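Local coordinates for endo-beta-1,2-glucanase (Talaromyces funiculosus, PDB 6IMV), which hydrolyses internal beta-1,2-glucosidic linkages in glucans as an endo-acting fungal glycoside hydrolase, at residues Gly61-Trp66 with Gly356-Tyr361; Gly42-Asn47 with Ser435-Val440; Ala399-Met404 with Lys409-Tyr414. All blocks are in the same frame, centred on the assembly; numbering follows the deposited sequence.

Contact 1: residues Gly61-Trp66 with Gly356-Tyr361. With NAG (2-acetamido-2-deoxy-beta-D-glucopyranose), chain C; BGC (beta-D-glucopyranose), chain I.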
loop_
_atom_site.group_PDB
_atom_site.type_symbol
_atom_site.label_atom_id
_atom_site.label_comp_id
_atom_site.label_asym_id
_atom_site.label_seq_id
_atom_site.Cartn_x
_atom_site.Cartn_y
_atom_site.Cartn_z
ATOM N N GLY A 61 8.758 -1.935 9.918
ATOM C CA GLY A 61 9.518 -3.105 9.517
ATOM C C GLY A 61 10.757 -3.274 10.379
ATOM O O GLY A 61 10.772 -2.870 11.534
ATOM N N THR A 62 11.807 -3.856 9.806
ATOM C CA THR A 62 13.042 -4.087 10.545
ATOM C C THR A 62 14.230 -4.162 9.586
ATOM O O THR A 62 14.123 -4.636 8.446
ATOM C CB THR A 62 12.966 -5.367 11.392
ATOM O OG1 THR A 62 14.193 -5.489 12.112
ATOM C CG2 THR A 62 12.774 -6.616 10.570
ATOM N N ASN A 63 15.380 -3.707 10.086
ATOM C CA ASN A 63 16.662 -3.944 9.453
ATOM C C ASN A 63 17.011 -5.425 9.606
ATOM O O ASN A 63 16.588 -6.077 10.563
ATOM C CB ASN A 63 17.761 -3.090 10.077
ATOM C CG ASN A 63 17.511 -1.611 9.915
ATOM O OD1 ASN A 63 17.871 -1.037 8.892
ATOM N ND2 ASN A 63 16.897 -1.002 10.918
ATOM N N ILE A 64 17.783 -5.938 8.648
ATOM C CA ILE A 64 18.357 -7.266 8.741
ATOM C C ILE A 64 19.870 -7.125 8.559
ATOM O O ILE A 64 20.344 -6.191 7.886
ATOM C CB ILE A 64 17.712 -8.242 7.731
ATOM C CG1 ILE A 64 17.915 -7.807 6.274
ATOM C CG2 ILE A 64 16.243 -8.417 8.055
ATOM C CD1 ILE A 64 17.217 -8.695 5.254
ATOM N N ASP A 65 20.615 -8.043 9.180
ATOM C CA ASP A 65 22.067 -7.974 9.219
ATOM C C ASP A 65 22.628 -8.099 7.796
ATOM O O ASP A 65 22.229 -8.963 7.012
ATOM C CB ASP A 65 22.635 -9.043 10.153
ATOM C CG ASP A 65 24.145 -8.975 10.290
ATOM O OD1 ASP A 65 24.605 -8.190 11.116
ATOM O OD2 ASP A 65 24.839 -9.689 9.530
ATOM N N TRP A 66 23.584 -7.225 7.484
ATOM C CA TRP A 66 24.207 -7.151 6.184
ATOM C C TRP A 66 24.697 -8.525 5.706
ATOM O O TRP A 66 24.529 -8.862 4.541
ATOM C CB TRP A 66 25.356 -6.139 6.193
ATOM C CG TRP A 66 25.993 -6.030 4.846
ATOM C CD1 TRP A 66 27.181 -6.571 4.436
ATOM C CD2 TRP A 66 25.420 -5.395 3.692
ATOM N NE1 TRP A 66 27.404 -6.273 3.116
ATOM C CE2 TRP A 66 26.340 -5.555 2.635
ATOM C CE3 TRP A 66 24.232 -4.695 3.461
ATOM C CZ2 TRP A 66 26.107 -5.030 1.368
ATOM C CZ3 TRP A 66 24.001 -4.184 2.205
ATOM C CH2 TRP A 66 24.925 -4.354 1.175
ATOM N N GLY A 356 25.292 -0.176 9.225
ATOM C CA GLY A 356 24.046 -0.923 9.299
ATOM C C GLY A 356 22.820 -0.028 9.153
ATOM O O GLY A 356 21.716 -0.500 9.318
ATOM N N ASP A 357 23.012 1.257 8.816
ATOM C CA ASP A 357 21.903 2.205 8.675
ATOM C C ASP A 357 21.550 2.375 7.195
ATOM O O ASP A 357 22.417 2.364 6.319
ATOM C CB ASP A 357 22.222 3.587 9.258
ATOM C CG ASP A 357 22.666 3.570 10.711
ATOM O OD1 ASP A 357 22.227 2.662 11.450
ATOM O OD2 ASP A 357 23.469 4.447 11.085
ATOM N N VAL A 358 20.253 2.563 6.944
ATOM C CA VAL A 358 19.744 2.991 5.664
ATOM C C VAL A 358 20.138 4.459 5.469
ATOM O O VAL A 358 19.983 5.262 6.393
ATOM C CB VAL A 358 18.221 2.767 5.620
ATOM C CG1 VAL A 358 17.512 3.651 4.611
ATOM C CG2 VAL A 358 17.920 1.300 5.367
ATOM N N VAL A 359 20.638 4.810 4.274
ATOM C CA VAL A 359 21.244 6.134 4.077
ATOM C C VAL A 359 20.164 7.212 3.891
ATOM O O VAL A 359 20.442 8.386 4.079
ATOM C CB VAL A 359 22.273 6.157 2.932
ATOM C CG1 VAL A 359 23.431 5.220 3.201
ATOM C CG2 VAL A 359 21.666 5.852 1.587
ATOM N N GLY A 360 18.933 6.821 3.551
ATOM C CA GLY A 360 17.843 7.776 3.397
ATOM C C GLY A 360 16.629 7.128 2.759
ATOM O O GLY A 360 16.630 5.931 2.498
ATOM N N TYR A 361 15.579 7.930 2.545
ATOM C CA TYR A 361 14.391 7.484 1.828
ATOM C C TYR A 361 14.291 8.196 0.471
ATOM O O TYR A 361 14.402 9.412 0.395
ATOM C CB TYR A 361 13.140 7.723 2.667
ATOM C CG TYR A 361 11.902 7.113 2.065
ATOM C CD1 TYR A 361 11.627 5.768 2.224
ATOM C CD2 TYR A 361 11.026 7.870 1.309
ATOM C CE1 TYR A 361 10.504 5.187 1.669
ATOM C CE2 TYR A 361 9.895 7.307 0.745
ATOM C CZ TYR A 361 9.633 5.960 0.926
ATOM O OH TYR A 361 8.517 5.399 0.389
HETATM C C1 NAG C . 20.888 7.117 -1.881
HETATM C C2 NAG C . 20.922 8.628 -1.764
HETATM C C3 NAG C . 21.832 9.178 -2.852
HETATM C C4 NAG C . 23.227 8.609 -2.697
HETATM C C5 NAG C . 23.179 7.089 -2.613
HETATM C C6 NAG C . 24.545 6.539 -2.213
HETATM C C7 NAG C . 18.790 9.421 -0.844
HETATM C C8 NAG C . 17.497 10.110 -1.173
HETATM N N2 NAG C . 19.592 9.195 -1.877
HETATM O O3 NAG C . 21.873 10.592 -2.778
HETATM O O4 NAG C . 23.979 8.988 -3.859
HETATM O O5 NAG C . 22.208 6.625 -1.665
HETATM O O6 NAG C . 24.480 5.118 -2.261
HETATM O O7 NAG C . 19.079 9.093 0.294
HETATM C C2 BGC I . 9.700 6.691 6.183
HETATM C C3 BGC I . 10.488 5.380 6.343
HETATM C C4 BGC I . 9.627 4.142 6.021
HETATM C C5 BGC I . 8.878 4.354 4.697
HETATM C C6 BGC I . 7.940 3.198 4.340
HETATM C C1 BGC I . 8.978 6.723 4.843
HETATM O O1 BGC I . 8.193 7.901 4.644
HETATM O O2 BGC I . 10.610 7.778 6.216
HETATM O O3 BGC I . 11.017 5.268 7.665
HETATM O O4 BGC I . 10.424 2.941 5.964
HETATM O O5 BGC I . 8.132 5.577 4.748
HETATM O O6 BGC I . 6.900 3.128 5.312
HETATM O O HOH W 1 21.443 -3.659 8.296
#

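Contact 2: residues Gly42-Asn47 with Ser435-Val440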
loop_
_atom_site.group_PDB
_atom_site.type_symbol
_atom_site.label_atom_id
_atom_site.label_comp_id
_atom_site.label_asym_id
_atom_site.label_seq_id
_atom_site.Cartn_x
_atom_site.Cartn_y
_atom_site.Cartn_z
ATOM N N GLY A 42 5.239 -14.606 4.129
ATOM C CA GLY A 42 4.593 -14.895 5.396
ATOM C C GLY A 42 5.536 -14.911 6.591
ATOM O O GLY A 42 5.110 -14.651 7.710
ATOM N N LYS A 43 6.820 -15.210 6.369
ATOM C CA LYS A 43 7.818 -15.221 7.446
ATOM C C LYS A 43 8.063 -13.809 7.983
ATOM O O LYS A 43 8.576 -13.658 9.097
ATOM C CB LYS A 43 9.130 -15.866 6.987
ATOM C CG LYS A 43 9.014 -17.331 6.593
ATOM C CD LYS A 43 8.236 -18.155 7.592
ATOM C CE LYS A 43 8.328 -19.646 7.337
ATOM N NZ LYS A 43 7.238 -20.360 8.043
ATOM N N PHE A 44 7.700 -12.790 7.199
ATOM C CA PHE A 44 7.742 -11.399 7.658
ATOM C C PHE A 44 6.783 -11.211 8.840
ATOM O O PHE A 44 7.032 -10.379 9.730
ATOM C CB PHE A 44 7.407 -10.447 6.510
ATOM C CG PHE A 44 7.387 -8.978 6.856
ATOM C CD1 PHE A 44 8.489 -8.362 7.431
ATOM C CD2 PHE A 44 6.288 -8.194 6.545
ATOM C CE1 PHE A 44 8.484 -7.004 7.711
ATOM C CE2 PHE A 44 6.281 -6.835 6.827
ATOM C CZ PHE A 44 7.378 -6.244 7.409
ATOM N N HIS A 45 5.692 -11.992 8.844
ATOM C CA HIS A 45 4.632 -11.868 9.843
ATOM C C HIS A 45 5.052 -12.579 11.133
ATOM O O HIS A 45 4.647 -13.719 11.372
ATOM C CB HIS A 45 3.305 -12.419 9.306
ATOM C CG HIS A 45 2.148 -12.089 10.185
ATOM N ND1 HIS A 45 1.762 -12.904 11.228
ATOM C CD2 HIS A 45 1.316 -11.028 10.204
ATOM C CE1 HIS A 45 0.726 -12.368 11.838
ATOM N NE2 HIS A 45 0.427 -11.219 11.224
ATOM N N GLN A 46 5.859 -11.889 11.939
ATOM C CA GLN A 46 6.343 -12.380 13.227
ATOM C C GLN A 46 6.508 -11.187 14.177
ATOM O O GLN A 46 6.793 -10.065 13.745
ATOM C CB GLN A 46 7.710 -13.062 13.103
ATOM C CG GLN A 46 7.726 -14.291 12.213
ATOM C CD GLN A 46 9.052 -15.014 12.286
ATOM O OE1 GLN A 46 9.436 -15.495 13.350
ATOM N NE2 GLN A 46 9.747 -15.120 11.157
ATOM N N ASN A 47 6.345 -11.457 15.475
ATOM C CA ASN A 47 6.610 -10.503 16.533
ATOM C C ASN A 47 8.047 -9.987 16.403
ATOM O O ASN A 47 8.959 -10.754 16.092
ATOM C CB ASN A 47 6.389 -11.119 17.917
ATOM C CG ASN A 47 6.562 -10.100 19.017
ATOM O OD1 ASN A 47 5.907 -9.067 19.002
ATOM N ND2 ASN A 47 7.469 -10.355 19.948
ATOM N N SER A 435 7.133 -2.329 1.092
ATOM C CA SER A 435 7.942 -2.936 0.003
ATOM C C SER A 435 7.645 -4.431 -0.187
ATOM O O SER A 435 8.204 -5.045 -1.081
ATOM C CB SER A 435 9.434 -2.716 0.205
ATOM O OG SER A 435 9.959 -3.583 1.193
ATOM N N LYS A 436 6.773 -5.015 0.643
ATOM C CA LYS A 436 6.607 -6.478 0.655
ATOM C C LYS A 436 5.133 -6.892 0.598
ATOM O O LYS A 436 4.755 -7.753 -0.208
ATOM C CB LYS A 436 7.259 -7.049 1.910
ATOM C CG LYS A 436 8.777 -6.970 1.934
ATOM C CD LYS A 436 9.366 -7.349 3.277
ATOM C CE LYS A 436 9.141 -8.792 3.664
ATOM N NZ LYS A 436 9.658 -9.706 2.619
ATOM N N VAL A 437 4.320 -6.323 1.488
ATOM C CA VAL A 437 2.958 -6.793 1.700
ATOM C C VAL A 437 1.985 -6.027 0.794
ATOM O O VAL A 437 0.834 -6.452 0.649
ATOM C CB VAL A 437 2.573 -6.721 3.189
ATOM C CG1 VAL A 437 1.163 -7.241 3.451
ATOM C CG2 VAL A 437 3.583 -7.471 4.032
ATOM N N SER A 438 2.445 -4.931 0.167
ATOM C CA SER A 438 1.723 -4.319 -0.961
ATOM C C SER A 438 1.561 -5.362 -2.086
ATOM O O SER A 438 0.475 -5.560 -2.630
ATOM C CB SER A 438 2.442 -3.092 -1.464
ATOM O OG SER A 438 3.824 -3.381 -1.662
ATOM N N THR A 439 2.669 -6.033 -2.417
ATOM C CA THR A 439 2.708 -7.055 -3.440
ATOM C C THR A 439 1.814 -8.232 -3.033
ATOM O O THR A 439 1.027 -8.720 -3.833
ATOM C CB THR A 439 4.139 -7.520 -3.714
ATOM O OG1 THR A 439 4.907 -6.347 -3.990
ATOM C CG2 THR A 439 4.214 -8.500 -4.867
ATOM N N VAL A 440 1.929 -8.659 -1.777
ATOM C CA VAL A 440 1.097 -9.739 -1.257
ATOM C C VAL A 440 -0.379 -9.382 -1.477
ATOM O O VAL A 440 -1.140 -10.201 -2.011
ATOM C CB VAL A 440 1.408 -10.046 0.217
ATOM C CG1 VAL A 440 0.374 -10.993 0.825
ATOM C CG2 VAL A 440 2.816 -10.601 0.374
#

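Contact 3: residues Ala399-Met404 with Lys409-Tyr414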
loop_
_atom_site.group_PDB
_atom_site.type_symbol
_atom_site.label_atom_id
_atom_site.label_comp_id
_atom_site.label_asym_id
_atom_site.label_seq_id
_atom_site.Cartn_x
_atom_site.Cartn_y
_atom_site.Cartn_z
ATOM N N ALA A 399 7.359 -12.103 -13.036
ATOM C CA ALA A 399 8.605 -12.131 -13.814
ATOM C C ALA A 399 9.493 -10.947 -13.398
ATOM O O ALA A 399 10.707 -11.118 -13.177
ATOM C CB ALA A 399 8.326 -12.121 -15.299
ATOM N N TRP A 400 8.887 -9.762 -13.278
ATOM C CA TRP A 400 9.612 -8.565 -12.874
ATOM C C TRP A 400 10.098 -8.697 -11.429
ATOM O O TRP A 400 11.244 -8.364 -11.115
ATOM C CB TRP A 400 8.758 -7.316 -13.083
ATOM C CG TRP A 400 8.755 -6.871 -14.509
ATOM C CD1 TRP A 400 7.802 -7.126 -15.452
ATOM C CD2 TRP A 400 9.770 -6.096 -15.166
ATOM N NE1 TRP A 400 8.160 -6.575 -16.644
ATOM C CE2 TRP A 400 9.360 -5.938 -16.504
ATOM C CE3 TRP A 400 10.990 -5.547 -14.766
ATOM C CZ2 TRP A 400 10.114 -5.222 -17.430
ATOM C CZ3 TRP A 400 11.743 -4.849 -15.684
ATOM C CH2 TRP A 400 11.308 -4.689 -16.996
ATOM N N TRP A 401 9.220 -9.212 -10.560
ATOM C CA TRP A 401 9.530 -9.499 -9.168
ATOM C C TRP A 401 10.758 -10.422 -9.077
ATOM O O TRP A 401 11.711 -10.132 -8.353
ATOM C CB TRP A 401 8.306 -10.113 -8.480
ATOM C CG TRP A 401 8.405 -10.213 -6.990
ATOM C CD1 TRP A 401 7.904 -9.333 -6.073
ATOM C CD2 TRP A 401 9.001 -11.284 -6.233
ATOM N NE1 TRP A 401 8.140 -9.789 -4.804
ATOM C CE2 TRP A 401 8.821 -10.975 -4.869
ATOM C CE3 TRP A 401 9.678 -12.462 -6.570
ATOM C CZ2 TRP A 401 9.302 -11.798 -3.852
ATOM C CZ3 TRP A 401 10.139 -13.281 -5.562
ATOM C CH2 TRP A 401 9.955 -12.952 -4.222
ATOM N N ARG A 402 10.720 -11.532 -9.820
ATOM C CA ARG A 402 11.786 -12.526 -9.846
ATOM C C ARG A 402 13.103 -11.860 -10.265
ATOM O O ARG A 402 14.144 -12.049 -9.615
ATOM C CB ARG A 402 11.437 -13.676 -10.799
ATOM C CG ARG A 402 12.572 -14.669 -11.012
ATOM C CD ARG A 402 12.242 -15.777 -11.995
ATOM N NE ARG A 402 13.439 -16.492 -12.419
ATOM C CZ ARG A 402 14.391 -15.993 -13.206
ATOM N NH1 ARG A 402 14.212 -14.838 -13.822
ATOM N NH2 ARG A 402 15.538 -16.647 -13.347
ATOM N N ASN A 403 13.049 -11.088 -11.354
ATOM C CA ASN A 403 14.227 -10.432 -11.932
ATOM C C ASN A 403 14.965 -9.614 -10.860
ATOM O O ASN A 403 16.193 -9.691 -10.731
ATOM C CB ASN A 403 13.872 -9.572 -13.150
ATOM C CG ASN A 403 15.068 -9.331 -14.048
ATOM O OD1 ASN A 403 15.543 -10.252 -14.697
ATOM N ND2 ASN A 403 15.564 -8.105 -14.089
ATOM N N MET A 404 14.211 -8.855 -10.068
ATOM C CA MET A 404 14.785 -8.064 -8.984
ATOM C C MET A 404 15.205 -8.966 -7.811
ATOM O O MET A 404 16.288 -8.778 -7.262
ATOM C CB MET A 404 13.787 -7.001 -8.529
ATOM C CG MET A 404 13.569 -5.929 -9.584
ATOM S SD MET A 404 12.416 -4.648 -9.057
ATOM C CE MET A 404 10.889 -5.223 -9.795
ATOM N N LYS A 409 21.431 -10.597 -2.511
ATOM C CA LYS A 409 20.848 -10.222 -1.217
ATOM C C LYS A 409 19.369 -9.825 -1.331
ATOM O O LYS A 409 18.843 -9.265 -0.401
ATOM C CB LYS A 409 21.601 -9.055 -0.567
ATOM C CG LYS A 409 23.119 -9.138 -0.581
ATOM C CD LYS A 409 23.778 -7.927 0.067
ATOM C CE LYS A 409 24.052 -8.128 1.539
ATOM N NZ LYS A 409 25.234 -8.998 1.779
ATOM N N MET A 410 18.690 -10.155 -2.433
ATOM C CA MET A 410 17.353 -9.617 -2.658
ATOM C C MET A 410 16.260 -10.609 -2.225
ATOM O O MET A 410 15.072 -10.278 -2.290
ATOM C CB MET A 410 17.177 -9.179 -4.113
ATOM C CG MET A 410 17.861 -7.844 -4.393
ATOM S SD MET A 410 17.275 -6.538 -3.250
ATOM C CE MET A 410 15.617 -6.265 -3.872
ATOM N N GLN A 411 16.660 -11.784 -1.730
ATOM C CA GLN A 411 15.789 -12.629 -0.913
ATOM C C GLN A 411 16.438 -12.851 0.455
ATOM O O GLN A 411 17.678 -12.845 0.604
ATOM C CB GLN A 411 15.500 -13.986 -1.558
ATOM C CG GLN A 411 14.688 -13.910 -2.837
ATOM C CD GLN A 411 14.406 -15.285 -3.396
ATOM O OE1 GLN A 411 15.296 -15.969 -3.921
ATOM N NE2 GLN A 411 13.154 -15.709 -3.273
ATOM N N ASN A 412 15.570 -13.064 1.452
ATOM C CA ASN A 412 15.961 -13.317 2.825
ATOM C C ASN A 412 14.945 -14.285 3.444
ATOM O O ASN A 412 13.947 -14.607 2.806
ATOM C CB ASN A 412 16.072 -12.005 3.607
ATOM C CG ASN A 412 14.787 -11.209 3.592
ATOM O OD1 ASN A 412 13.843 -11.537 4.307
ATOM N ND2 ASN A 412 14.746 -10.158 2.792
ATOM N N ILE A 413 15.187 -14.693 4.695
ATOM C CA ILE A 413 14.332 -15.672 5.401
ATOM C C ILE A 413 12.979 -15.063 5.781
ATOM O O ILE A 413 12.152 -15.762 6.374
ATOM C CB ILE A 413 15.032 -16.255 6.645
ATOM C CG1 ILE A 413 15.443 -15.185 7.660
ATOM C CG2 ILE A 413 16.208 -17.129 6.244
ATOM C CD1 ILE A 413 15.793 -15.748 9.019
ATOM N N TYR A 414 12.752 -13.786 5.443
ATOM C CA TYR A 414 11.442 -13.143 5.604
ATOM C C TYR A 414 10.860 -12.734 4.242
ATOM O O TYR A 414 9.948 -11.897 4.188
ATOM C CB TYR A 414 11.569 -11.927 6.530
ATOM C CG TYR A 414 12.449 -12.134 7.737
ATOM C CD1 TYR A 414 11.947 -12.679 8.910
ATOM C CD2 TYR A 414 13.798 -11.800 7.702
ATOM C CE1 TYR A 414 12.760 -12.883 10.017
ATOM C CE2 TYR A 414 14.617 -11.979 8.800
ATOM C CZ TYR A 414 14.096 -12.524 9.960
ATOM O OH TYR A 414 14.919 -12.705 11.027
#

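Contact 1: residues Gly61-Trp66 with Gly356-Tyr361
With CG anti to its carbonyl carbon (chi1 -62°) and the amide swung across the chain (chi2 -86°), Asn63 sends OD1 toward 356-361, where it lies 4.2 Å from CG2 of Val358. The same OD1 stands 3.9 Å from O of Gly356; two acceptors face one another there, and no bond joins them. An asparagine suits this buried place because its ND2 is given to Val73 O on the neighbouring strand. A water 2.8 Å from O of Ile64 may bridge the segments; its bond to O of Gly356 is weak, and it cannot serve all the acceptors in its reach at once. Gly356 itself adopts positive phi, easy for a residue without CB, where the chain turns into its strand. The two segments belong to different sheets: 57-64 lies in the large antiparallel sheet, 357-362 in a two-stranded hairpin with 347-352. Beyond the bend, Tyr361 has CG anti to the backbone N (chi1 -172°), which presents one ring face to the C1/C5 side of the tilted glucose, with C1 of BGC 3.7 Å above the plane, over the ring centre. This contact complements the hydrogen bonds of the same glucose with OD2 of Asp60 and ND2 of Asn348. A serine in place of Tyr361 would probably leave the C1/C5 side without its platform, so that the glucose could shift. On the glycan side, CG2 of Val359 approaches O5 of NAG at 3.4 Å, and CA of Gly360 lies 3.6 Å from O7 of NAG, where a CB would collide.

Contact 2: residues Gly42-Asn47 with Ser435-Val440
Phe44 and Lys436 meet through the methylene next to the ammonium group: CE of Lys436 comes over one face of the ring, 3.6 Å from CG of Phe44. It stands 28° off the ring normal, a CH-pi contact displaced toward the CB end of the phenyl group. Phe44 reaches it because its CG is anti to the backbone N (chi1 179°), pointing the ring at helix 433-443, while Lys436 folds at chi3 and chi4 and lays its chain on the ring instead of stretching past it. At the ring edge, near its plane, CG2 of Val437 touches CD2 of Phe44 at 3.8 Å; a branched, purely apolar residue fits such an edge. Trp433 meets the same phenyl group edge-to-face, so this end is thoroughly buried. The other end of the loop is looser. Gln46 and Asn47 are exposed and do not touch the helical segment, and Gln46 folds back on its own segment, its NE2 giving a nearly straight bond of 2.8 Å to O of Lys43, in the carbonyl plane and on a lone pair. Buried though it is, the ammonium group of Lys436 is well provided for, with a salt bridge to Glu41 and hydrogen bonds to the carbonyls of Tyr414 and Ser416. Its positive charge probably polarises the CE hydrogens, which would strengthen their attraction to the pi face of Phe44.

Contact 3: residues Ala399-Met404 with Lys409-Tyr414
Met410 lays the root of its side chain over the backbone carbonyl of Met404: its CB is 3.3 Å from O of Met404, and its CG lies 3.4 Å from the same oxygen. The fit is a close van der Waals one, with no hydrogen bond between the segments. CG of Met410 is anti to the carbonyl carbon (chi1 -77°), and further bends at chi2 and chi3 curl the thioether round; a flexible, unbranched methionine can fold in this way. The side chain of Met404 leads away and packs on Ser385, so the two sulfurs do not carry the contact. One helical turn earlier, Trp401 brings CH2, the far corner of its indole, to 4.3 Å from NE2 of Gln411, which approaches the ring obliquely. The amide of Gln411 finds its polar partner in Arg16, which binds OE1, while the indole extends to Val37 and Glu41 of helix 30-41. A broad, largely apolar tryptophan can thus join helix and strand at once. Further along, Asn412 shapes the chain after strand 411-412: its OD1 accepts from N of Tyr414 at 2.7 Å, the donor tilted 18° from the carbonyl plane, and its ND2 binds Thr417. This closes an Asx turn at the bend between antiparallel strands 411-412 and 415-421. The arrangement is a short link from helix 394-405 into the beta-hairpin of those two strands, with the helix packing on the link and on the start of the hairpin.

How the contacts relate
Along the chain contact 2 closes the longest loop, and contacts 1 and 3 lie inside it one after the other. The centres of contacts 1 and 2 are about 16 Å apart, those of contacts 1 and 3 about 17 Å, and those of contacts 2 and 3 about 13 Å. Contacts 1 and 3 share the large antiparallel sheet, through strands 57-64 and 411-412, and touch where NZ of Lys409 bonds to O of Trp66 at 2.9 Å. Contact 2 joins contact 3 where Lys43 packs on Ile413 and Tyr414. Early and late parts of the chain thus come together, and the glucose site draws on both the large sheet (Asp60, Thr432) and the hairpin (Asn348, Tyr361).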